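PDB 3S9F: tryparedoxin from Leishmania major, which probably acts as a thioredoxin-like disulfide reductase, passing reducing equivalents to the tryparedoxin peroxidase of the parasite's detoxification pathway. Local coordinates for residues Val71-Lys76 / Lys81-Ile86; Thr67-Glu72 / His149-Asp154; Lys122-Glu127 / Thr131-Asn136. One frame throughout, in Å; residues are numbered along the deposited sequence.

Contact 1 (Val71-Lys76 / Lys81-Ile86)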
# COMPACT_ATOMS: atom_id res chain seq x y z
N VAL A 71 23.40 5.49 -9.47
CA VAL A 71 23.08 6.94 -9.54
C VAL A 71 23.46 7.53 -10.90
O VAL A 71 22.67 8.24 -11.54
CB VAL A 71 23.74 7.74 -8.39
CG1 VAL A 71 23.61 9.25 -8.65
CG2 VAL A 71 23.07 7.41 -7.07
N GLU A 72 24.66 7.20 -11.35
CA GLU A 72 25.15 7.69 -12.63
C GLU A 72 24.30 7.12 -13.78
O GLU A 72 23.93 7.86 -14.70
CB GLU A 72 26.63 7.33 -12.79
CG GLU A 72 27.35 8.04 -13.91
CD GLU A 72 28.72 7.45 -14.21
OE1 GLU A 72 29.16 6.50 -13.50
OE2 GLU A 72 29.37 7.92 -15.17
N PHE A 73 23.96 5.83 -13.72
CA PHE A 73 23.15 5.19 -14.75
C PHE A 73 21.76 5.82 -14.85
O PHE A 73 21.27 6.08 -15.94
CB PHE A 73 23.03 3.68 -14.52
CG PHE A 73 22.32 2.96 -15.65
CD1 PHE A 73 20.99 2.57 -15.53
CD2 PHE A 73 23.00 2.69 -16.84
CE1 PHE A 73 20.34 1.91 -16.59
CE2 PHE A 73 22.37 2.04 -17.90
CZ PHE A 73 21.03 1.65 -17.77
N TYR A 74 21.14 6.04 -13.69
CA TYR A 74 19.84 6.72 -13.61
C TYR A 74 19.84 8.16 -14.16
O TYR A 74 18.99 8.52 -14.99
CB TYR A 74 19.41 6.76 -12.16
CG TYR A 74 18.06 7.38 -11.90
CD1 TYR A 74 16.92 6.59 -11.76
CD2 TYR A 74 17.95 8.76 -11.73
CE1 TYR A 74 15.69 7.17 -11.47
CE2 TYR A 74 16.73 9.36 -11.46
CZ TYR A 74 15.61 8.56 -11.31
OH TYR A 74 14.41 9.16 -11.00
N GLU A 75 20.80 8.97 -13.72
CA GLU A 75 20.88 10.36 -14.19
C GLU A 75 20.98 10.44 -15.71
O GLU A 75 20.33 11.26 -16.34
CB GLU A 75 22.05 11.10 -13.52
CG GLU A 75 21.76 11.37 -12.04
CD GLU A 75 22.97 11.83 -11.26
OE1 GLU A 75 24.08 11.91 -11.83
OE2 GLU A 75 22.81 12.09 -10.05
N LYS A 76 21.76 9.53 -16.28
CA LYS A 76 22.03 9.48 -17.71
C LYS A 76 20.90 8.88 -18.57
O LYS A 76 20.69 9.33 -19.71
CB LYS A 76 23.30 8.67 -17.95
CG LYS A 76 24.59 9.42 -17.67
CD LYS A 76 25.77 8.57 -18.10
CE LYS A 76 27.00 8.85 -17.27
NZ LYS A 76 27.93 7.68 -17.30
N LYS A 81 15.42 5.88 -21.39
CA LYS A 81 15.01 4.48 -21.25
C LYS A 81 13.72 4.30 -20.43
O LYS A 81 13.30 3.17 -20.16
CB LYS A 81 16.15 3.62 -20.69
CG LYS A 81 17.32 3.43 -21.66
CD LYS A 81 18.47 2.75 -20.97
CE LYS A 81 19.53 2.24 -21.93
NZ LYS A 81 19.81 3.11 -23.09
N ASN A 82 13.11 5.42 -20.05
CA ASN A 82 11.76 5.43 -19.44
C ASN A 82 11.63 4.53 -18.20
O ASN A 82 10.79 3.63 -18.14
CB ASN A 82 10.70 5.06 -20.50
CG ASN A 82 9.29 5.37 -20.04
OD1 ASN A 82 9.05 6.37 -19.38
ND2 ASN A 82 8.35 4.47 -20.36
N PHE A 83 12.47 4.77 -17.20
CA PHE A 83 12.36 3.97 -15.97
C PHE A 83 12.40 4.84 -14.71
O PHE A 83 12.80 6.00 -14.77
CB PHE A 83 13.40 2.83 -15.93
CG PHE A 83 14.84 3.28 -15.82
CD1 PHE A 83 15.64 3.35 -16.96
CD2 PHE A 83 15.42 3.55 -14.57
CE1 PHE A 83 17.00 3.74 -16.88
CE2 PHE A 83 16.78 3.95 -14.48
CZ PHE A 83 17.57 4.04 -15.63
N GLU A 84 11.92 4.27 -13.60
CA GLU A 84 12.01 4.92 -12.30
C GLU A 84 12.63 3.96 -11.31
O GLU A 84 12.59 2.74 -11.51
CB GLU A 84 10.61 5.40 -11.84
CG GLU A 84 10.61 6.24 -10.55
CD GLU A 84 11.55 7.43 -10.62
OE1 GLU A 84 11.08 8.52 -11.02
OE2 GLU A 84 12.75 7.27 -10.29
N ILE A 85 13.22 4.49 -10.24
CA ILE A 85 13.76 3.62 -9.20
C ILE A 85 13.13 4.00 -7.88
O ILE A 85 12.95 5.20 -7.58
CB ILE A 85 15.30 3.65 -9.11
CG1 ILE A 85 15.90 3.12 -10.43
CG2 ILE A 85 15.79 2.74 -7.95
CD1 ILE A 85 17.43 3.17 -10.47
N ILE A 86 12.77 2.98 -7.10
CA ILE A 86 12.23 3.20 -5.76
C ILE A 86 13.11 2.50 -4.74
O ILE A 86 13.23 1.28 -4.77
CB ILE A 86 10.78 2.64 -5.63
CG1 ILE A 86 9.85 3.30 -6.65
CG2 ILE A 86 10.28 2.85 -4.17
CD1 ILE A 86 8.46 2.63 -6.80

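Contact 2 (Thr67-Glu72 / His149-Asp154)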
# COMPACT_ATOMS: atom_id res chain seq x y z
N THR A 67 25.84 1.71 -5.44
CA THR A 67 24.93 2.87 -5.50
C THR A 67 25.46 4.03 -6.38
O THR A 67 24.72 4.56 -7.20
CB THR A 67 24.55 3.34 -4.08
OG1 THR A 67 23.73 2.35 -3.46
CG2 THR A 67 23.79 4.67 -4.12
N PRO A 68 26.75 4.41 -6.22
CA PRO A 68 27.25 5.46 -7.12
C PRO A 68 27.10 5.15 -8.61
O PRO A 68 26.77 6.05 -9.37
CB PRO A 68 28.73 5.57 -6.74
CG PRO A 68 28.78 5.14 -5.32
CD PRO A 68 27.75 4.04 -5.20
N GLN A 69 27.34 3.90 -9.02
CA GLN A 69 27.14 3.49 -10.42
C GLN A 69 25.68 3.57 -10.85
O GLN A 69 25.36 4.05 -11.94
CB GLN A 69 27.63 2.07 -10.68
CG GLN A 69 27.48 1.69 -12.17
CD GLN A 69 28.21 0.43 -12.56
OE1 GLN A 69 28.87 -0.22 -11.73
NE2 GLN A 69 28.12 0.07 -13.85
N LEU A 70 24.80 3.07 -9.98
CA LEU A 70 23.36 3.16 -10.25
C LEU A 70 22.89 4.63 -10.34
O LEU A 70 22.09 4.97 -11.21
CB LEU A 70 22.58 2.37 -9.20
CG LEU A 70 21.08 2.25 -9.44
CD1 LEU A 70 20.76 1.58 -10.78
CD2 LEU A 70 20.43 1.51 -8.24
N VAL A 71 23.40 5.49 -9.47
CA VAL A 71 23.08 6.94 -9.54
C VAL A 71 23.46 7.53 -10.90
O VAL A 71 22.67 8.24 -11.54
CB VAL A 71 23.74 7.74 -8.39
CG1 VAL A 71 23.61 9.25 -8.65
CG2 VAL A 71 23.07 7.41 -7.07
N GLU A 72 24.66 7.20 -11.35
CA GLU A 72 25.15 7.69 -12.63
C GLU A 72 24.30 7.12 -13.78
O GLU A 72 23.93 7.86 -14.70
CB GLU A 72 26.63 7.33 -12.79
CG GLU A 72 27.35 8.04 -13.91
CD GLU A 72 28.72 7.45 -14.21
OE1 GLU A 72 29.16 6.50 -13.50
OE2 GLU A 72 29.37 7.92 -15.17
N HIS A 149 23.79 -7.18 -11.07
CA HIS A 149 24.92 -7.74 -11.78
C HIS A 149 24.95 -7.33 -13.26
O HIS A 149 26.02 -6.97 -13.78
CB HIS A 149 25.03 -9.25 -11.52
CG HIS A 149 25.50 -9.56 -10.13
ND1 HIS A 149 26.71 -9.13 -9.64
CD2 HIS A 149 24.90 -10.24 -9.12
CE1 HIS A 149 26.84 -9.53 -8.38
NE2 HIS A 149 25.76 -10.21 -8.05
N ALA A 150 23.79 -7.32 -13.92
CA ALA A 150 23.71 -6.92 -15.33
C ALA A 150 24.25 -5.51 -15.58
O ALA A 150 25.03 -5.29 -16.52
CB ALA A 150 22.27 -7.05 -15.83
N LEU A 151 23.87 -4.56 -14.73
CA LEU A 151 24.32 -3.19 -14.91
C LEU A 151 25.84 -3.05 -14.81
O LEU A 151 26.45 -2.32 -15.61
CB LEU A 151 23.59 -2.19 -14.00
CG LEU A 151 24.19 -0.77 -14.03
CD1 LEU A 151 24.00 -0.16 -15.42
CD2 LEU A 151 23.58 0.14 -12.97
N THR A 152 26.46 -3.74 -13.85
CA THR A 152 27.92 -3.67 -13.73
C THR A 152 28.64 -4.17 -14.98
O THR A 152 29.71 -3.68 -15.31
CB THR A 152 28.45 -4.42 -12.49
OG1 THR A 152 28.41 -5.84 -12.71
CG2 THR A 152 27.61 -4.08 -11.26
N GLN A 153 28.03 -5.14 -15.67
CA GLN A 153 28.60 -5.71 -16.89
C GLN A 153 28.19 -4.92 -18.15
O GLN A 153 28.84 -5.04 -19.19
CB GLN A 153 28.17 -7.17 -17.02
CG GLN A 153 28.65 -8.06 -15.88
CD GLN A 153 28.65 -9.54 -16.24
OE1 GLN A 153 27.74 -10.04 -16.90
NE2 GLN A 153 29.69 -10.24 -15.80
N ASP A 154 27.13 -4.13 -18.05
CA ASP A 154 26.61 -3.37 -19.20
C ASP A 154 26.36 -1.93 -18.77
O ASP A 154 25.20 -1.47 -18.72
CB ASP A 154 25.33 -4.06 -19.72
CG ASP A 154 24.62 -3.28 -20.82
OD1 ASP A 154 25.29 -2.66 -21.67
OD2 ASP A 154 23.36 -3.31 -20.83
O HOH W 1 30.91 -1.50 -14.79

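Contact 3 (Lys122-Glu127 / Thr131-Asn136)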
# COMPACT_ATOMS: atom_id res chain seq x y z
N LYS A 122 10.48 -10.28 1.05
CA LYS A 122 10.02 -11.67 1.05
C LYS A 122 9.52 -12.05 -0.35
O LYS A 122 9.89 -13.11 -0.88
CB LYS A 122 8.94 -11.90 2.11
CG LYS A 122 8.40 -13.34 2.11
CD LYS A 122 7.78 -13.70 3.45
CE LYS A 122 7.68 -15.21 3.59
NZ LYS A 122 7.75 -15.56 5.02
N LYS A 123 8.72 -11.19 -0.94
CA LYS A 123 8.09 -11.46 -2.24
C LYS A 123 9.10 -11.83 -3.32
O LYS A 123 8.91 -12.82 -4.04
CB LYS A 123 7.27 -10.26 -2.73
CG LYS A 123 6.64 -10.50 -4.10
CD LYS A 123 5.94 -9.27 -4.68
CE LYS A 123 5.37 -9.58 -6.08
NZ LYS A 123 4.32 -10.64 -6.00
N TYR A 124 10.16 -11.02 -3.42
CA TYR A 124 11.17 -11.17 -4.46
C TYR A 124 12.38 -11.96 -4.01
O TYR A 124 13.42 -11.93 -4.67
CB TYR A 124 11.59 -9.78 -4.99
CG TYR A 124 10.45 -9.08 -5.72
CD1 TYR A 124 9.87 -7.91 -5.20
CD2 TYR A 124 9.96 -9.57 -6.93
CE1 TYR A 124 8.82 -7.26 -5.86
CE2 TYR A 124 8.93 -8.93 -7.60
CZ TYR A 124 8.36 -7.78 -7.07
OH TYR A 124 7.32 -7.18 -7.75
N SER A 125 12.24 -12.65 -2.88
CA SER A 125 13.31 -13.52 -2.34
C SER A 125 14.64 -12.78 -2.31
O SER A 125 15.66 -13.29 -2.79
CB SER A 125 13.44 -14.79 -3.19
OG SER A 125 12.25 -15.54 -3.20
N VAL A 126 14.63 -11.56 -1.77
CA VAL A 126 15.84 -10.75 -1.69
C VAL A 126 16.63 -11.22 -0.47
O VAL A 126 16.33 -10.86 0.67
CB VAL A 126 15.54 -9.24 -1.59
CG1 VAL A 126 16.86 -8.45 -1.60
CG2 VAL A 126 14.65 -8.82 -2.76
N GLU A 127 17.66 -12.02 -0.73
CA GLU A 127 18.40 -12.64 0.36
C GLU A 127 19.68 -11.90 0.69
O GLU A 127 20.30 -12.14 1.73
CB GLU A 127 18.70 -14.10 0.02
CG GLU A 127 17.49 -14.99 0.15
CD GLU A 127 17.56 -16.15 -0.80
OE1 GLU A 127 18.64 -16.34 -1.41
OE2 GLU A 127 16.55 -16.85 -0.94
N THR A 131 20.39 -5.37 -4.29
CA THR A 131 19.59 -6.13 -5.26
C THR A 131 18.67 -5.16 -5.98
O THR A 131 18.10 -4.26 -5.35
CB THR A 131 18.77 -7.27 -4.59
OG1 THR A 131 19.66 -8.29 -4.12
CG2 THR A 131 17.80 -7.92 -5.59
N LEU A 132 18.55 -5.34 -7.29
CA LEU A 132 17.68 -4.50 -8.09
C LEU A 132 16.68 -5.40 -8.85
O LEU A 132 17.08 -6.31 -9.58
CB LEU A 132 18.57 -3.67 -9.03
CG LEU A 132 18.22 -2.37 -9.74
CD1 LEU A 132 17.73 -1.28 -8.78
CD2 LEU A 132 19.48 -1.91 -10.51
N ILE A 133 15.39 -5.15 -8.61
CA ILE A 133 14.29 -5.93 -9.17
C ILE A 133 13.52 -4.98 -10.06
O ILE A 133 13.00 -3.96 -9.60
CB ILE A 133 13.33 -6.46 -8.06
CG1 ILE A 133 14.04 -7.31 -6.99
CG2 ILE A 133 12.17 -7.30 -8.71
CD1 ILE A 133 14.60 -8.62 -7.48
N GLY A 134 13.44 -5.33 -11.35
CA GLY A 134 12.74 -4.52 -12.35
C GLY A 134 11.40 -5.13 -12.72
O GLY A 134 11.27 -6.36 -12.87
N LEU A 135 10.40 -4.26 -12.86
CA LEU A 135 9.08 -4.70 -13.23
C LEU A 135 8.36 -3.72 -14.14
O LEU A 135 8.67 -2.55 -14.16
CB LEU A 135 8.24 -4.97 -11.99
CG LEU A 135 8.11 -3.86 -10.97
CD1 LEU A 135 6.79 -3.84 -10.31
CD2 LEU A 135 9.21 -3.97 -9.95
N ASN A 136 7.39 -4.23 -14.88
CA ASN A 136 6.53 -3.40 -15.70
C ASN A 136 5.56 -2.67 -14.77
O ASN A 136 4.84 -3.31 -14.00
CB ASN A 136 5.78 -4.29 -16.71
CG ASN A 136 4.86 -3.50 -17.62
OD1 ASN A 136 3.89 -2.89 -17.18
ND2 ASN A 136 5.17 -3.51 -18.92

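Contact 1 (Val71-Lys76 / Lys81-Ile86)
In the beta-alpha-beta unit of the thioredoxin fold, made of strand 50-56, helix 61-77 and strand 83-89, this contact lays the last turns of the helix against the start of the second strand. Tyr74, Phe83 and Phe73 bury most of the surface. The phenol of Tyr74 reaches across to the strand because CG stands anti to the backbone N (chi1 -178°). Tyr74 CD1 touches Ile85 CD1 at 3.7 Å, and Tyr74 CD1 also lies 3.8 Å from Phe83 CE2. Phe83 also meets Phe73, rim to rim, with neither ring over the face of the other; the planes are only 16° apart, and Phe73 CE1 comes within 3.6 Å of Phe83 CZ. From the loop before strand 107-108, Trp106 meets the Tyr74 ring edge-to-face, and the His78 ring stacks on that of Tyr74. Glu84 starts away from the helix, but its chain bends at chi2 (54°) and brings the carboxylate to the edge of the Tyr74 ring. Two donors then hold one buried oxygen: Tyr74 OH gives a 2.6 Å bond to the syn lone pair of Glu84 OE2, and Ile85 N reaches that OE2 from the anti side at 2.8 Å.

Contact 2 (Thr67-Glu72 / His149-Asp154)
Gln69 and Leu151 share most of the buried surface, with Thr152 and Leu70 filling in beside them. The Gln69 side chain runs out from its helix fully extended, CG anti to the backbone N (chi1 -177°), and carries its amide to the backbone of the other helix. There NE2 lies 3.4 Å from Leu151 O, but the angle is too poor for a hydrogen bond, and the same nitrogen sits 3.7 Å from Thr152 CA. The amide oxygen, OE1, lies 4.1 Å from the methyl CG2 of Thr152, the two side chains crossing at about a right angle. A water bridges the amide and the helix loosely: its bond to Thr152 O, at 2.5 Å, is doubtfully short, and it accepts only a weak one from Gln69 NE2 at 3.3 Å.

Leu151 covers the inner part of the contact. Its CB points at helix 61-77, and the branch that touches is CD2, which meets Leu70 CD1 at 3.8 Å; these two leucines also cross at about a right angle. In the thioredoxin fold this is where helix 147-153, which follows the last strand of the sheet, packs beside helix 61-77, the helix that begins at the CxxC motif of Cys60 and Cys63, a pair that can close into a disulfide. The short segments run at 72° to each other, with their axes 10.8 Å apart. Phe66 and Phe73 of helix 61-77 also touch Leu151, while Leu70 reaches on to Tyr54 of the sheet and to Trp106. Pro155, just after the second helix, lies against Gln69. The hydroxyl of Thr152 is turned back to its own helix, where OG1 donates to His149 O at 2.9 Å, leaving methyl CG2 as the part of this side chain nearest Gln69.

Contact 3 (Lys122-Glu127 / Thr131-Asn136)
The ring of Tyr124 is sandwiched: methyl CG2 of Ile133 lies over one face and CD of Lys123 over the other, each offset toward the rim. The Ile133 methyl makes a CH-pi contact, 3.8 Å from the ring centroid and 17° off the ring normal, and its closest ring atom is Tyr124 CD2 at 3.6 Å. With chi1 of -57°, Ile133 CG1 lies anti to the carbonyl carbon and CG2 anti to the backbone N; CG2 thus covers the ring while CG1 packs 4.0 Å from Tyr124 CB. Farther out, the phenol oxygen of Tyr124 passes 4.2 Å from Leu135 CD1.

At the other end Val126 and Thr131 lie side by side, pointing opposite ways, with Val126 CG1 3.7 Å from Thr131 CB. The hydroxyl of Thr131 is hydrogen-bonded to Ser128 O, within the connection between the segments. A Schellman motif, with Ser125 at positive phi as its C-prime residue, ends helix 114-123: Ser125 N bonds to Lys122 O, and Val126 N to Thr121 O. The chain then turns into strand 131-136, which lies antiparallel between strands 50-56 and 142-144 in the thioredoxin sheet. Phe55 of strand 50-56 packs against Val126 and Ile133, and His27 of the second subunit packs on Lys123, Tyr124 and Leu135.

Contact 2 opens first along the chain, at 67-72, and closes only at 149-154, where the last helix returns to helix 61-77. Contact 1 starts from that same helix, sharing Val71 and Glu72, and closes a short loop into strand 83-89. Contact 3 comes later, closing the turn from helix 114-123 into strand 131-136, and is nested inside the long loop of contact 2. Contacts 1 and 3 follow in series and reach the same sheet on opposite sides of the chain's centre, their centres about 17 Å apart. Leu70 CD1 packs on Ile85 CD1 of contact 1 and on Leu132 CD2 of the strand of contact 3, while Phe73 meets Leu151 between contacts 1 and 2.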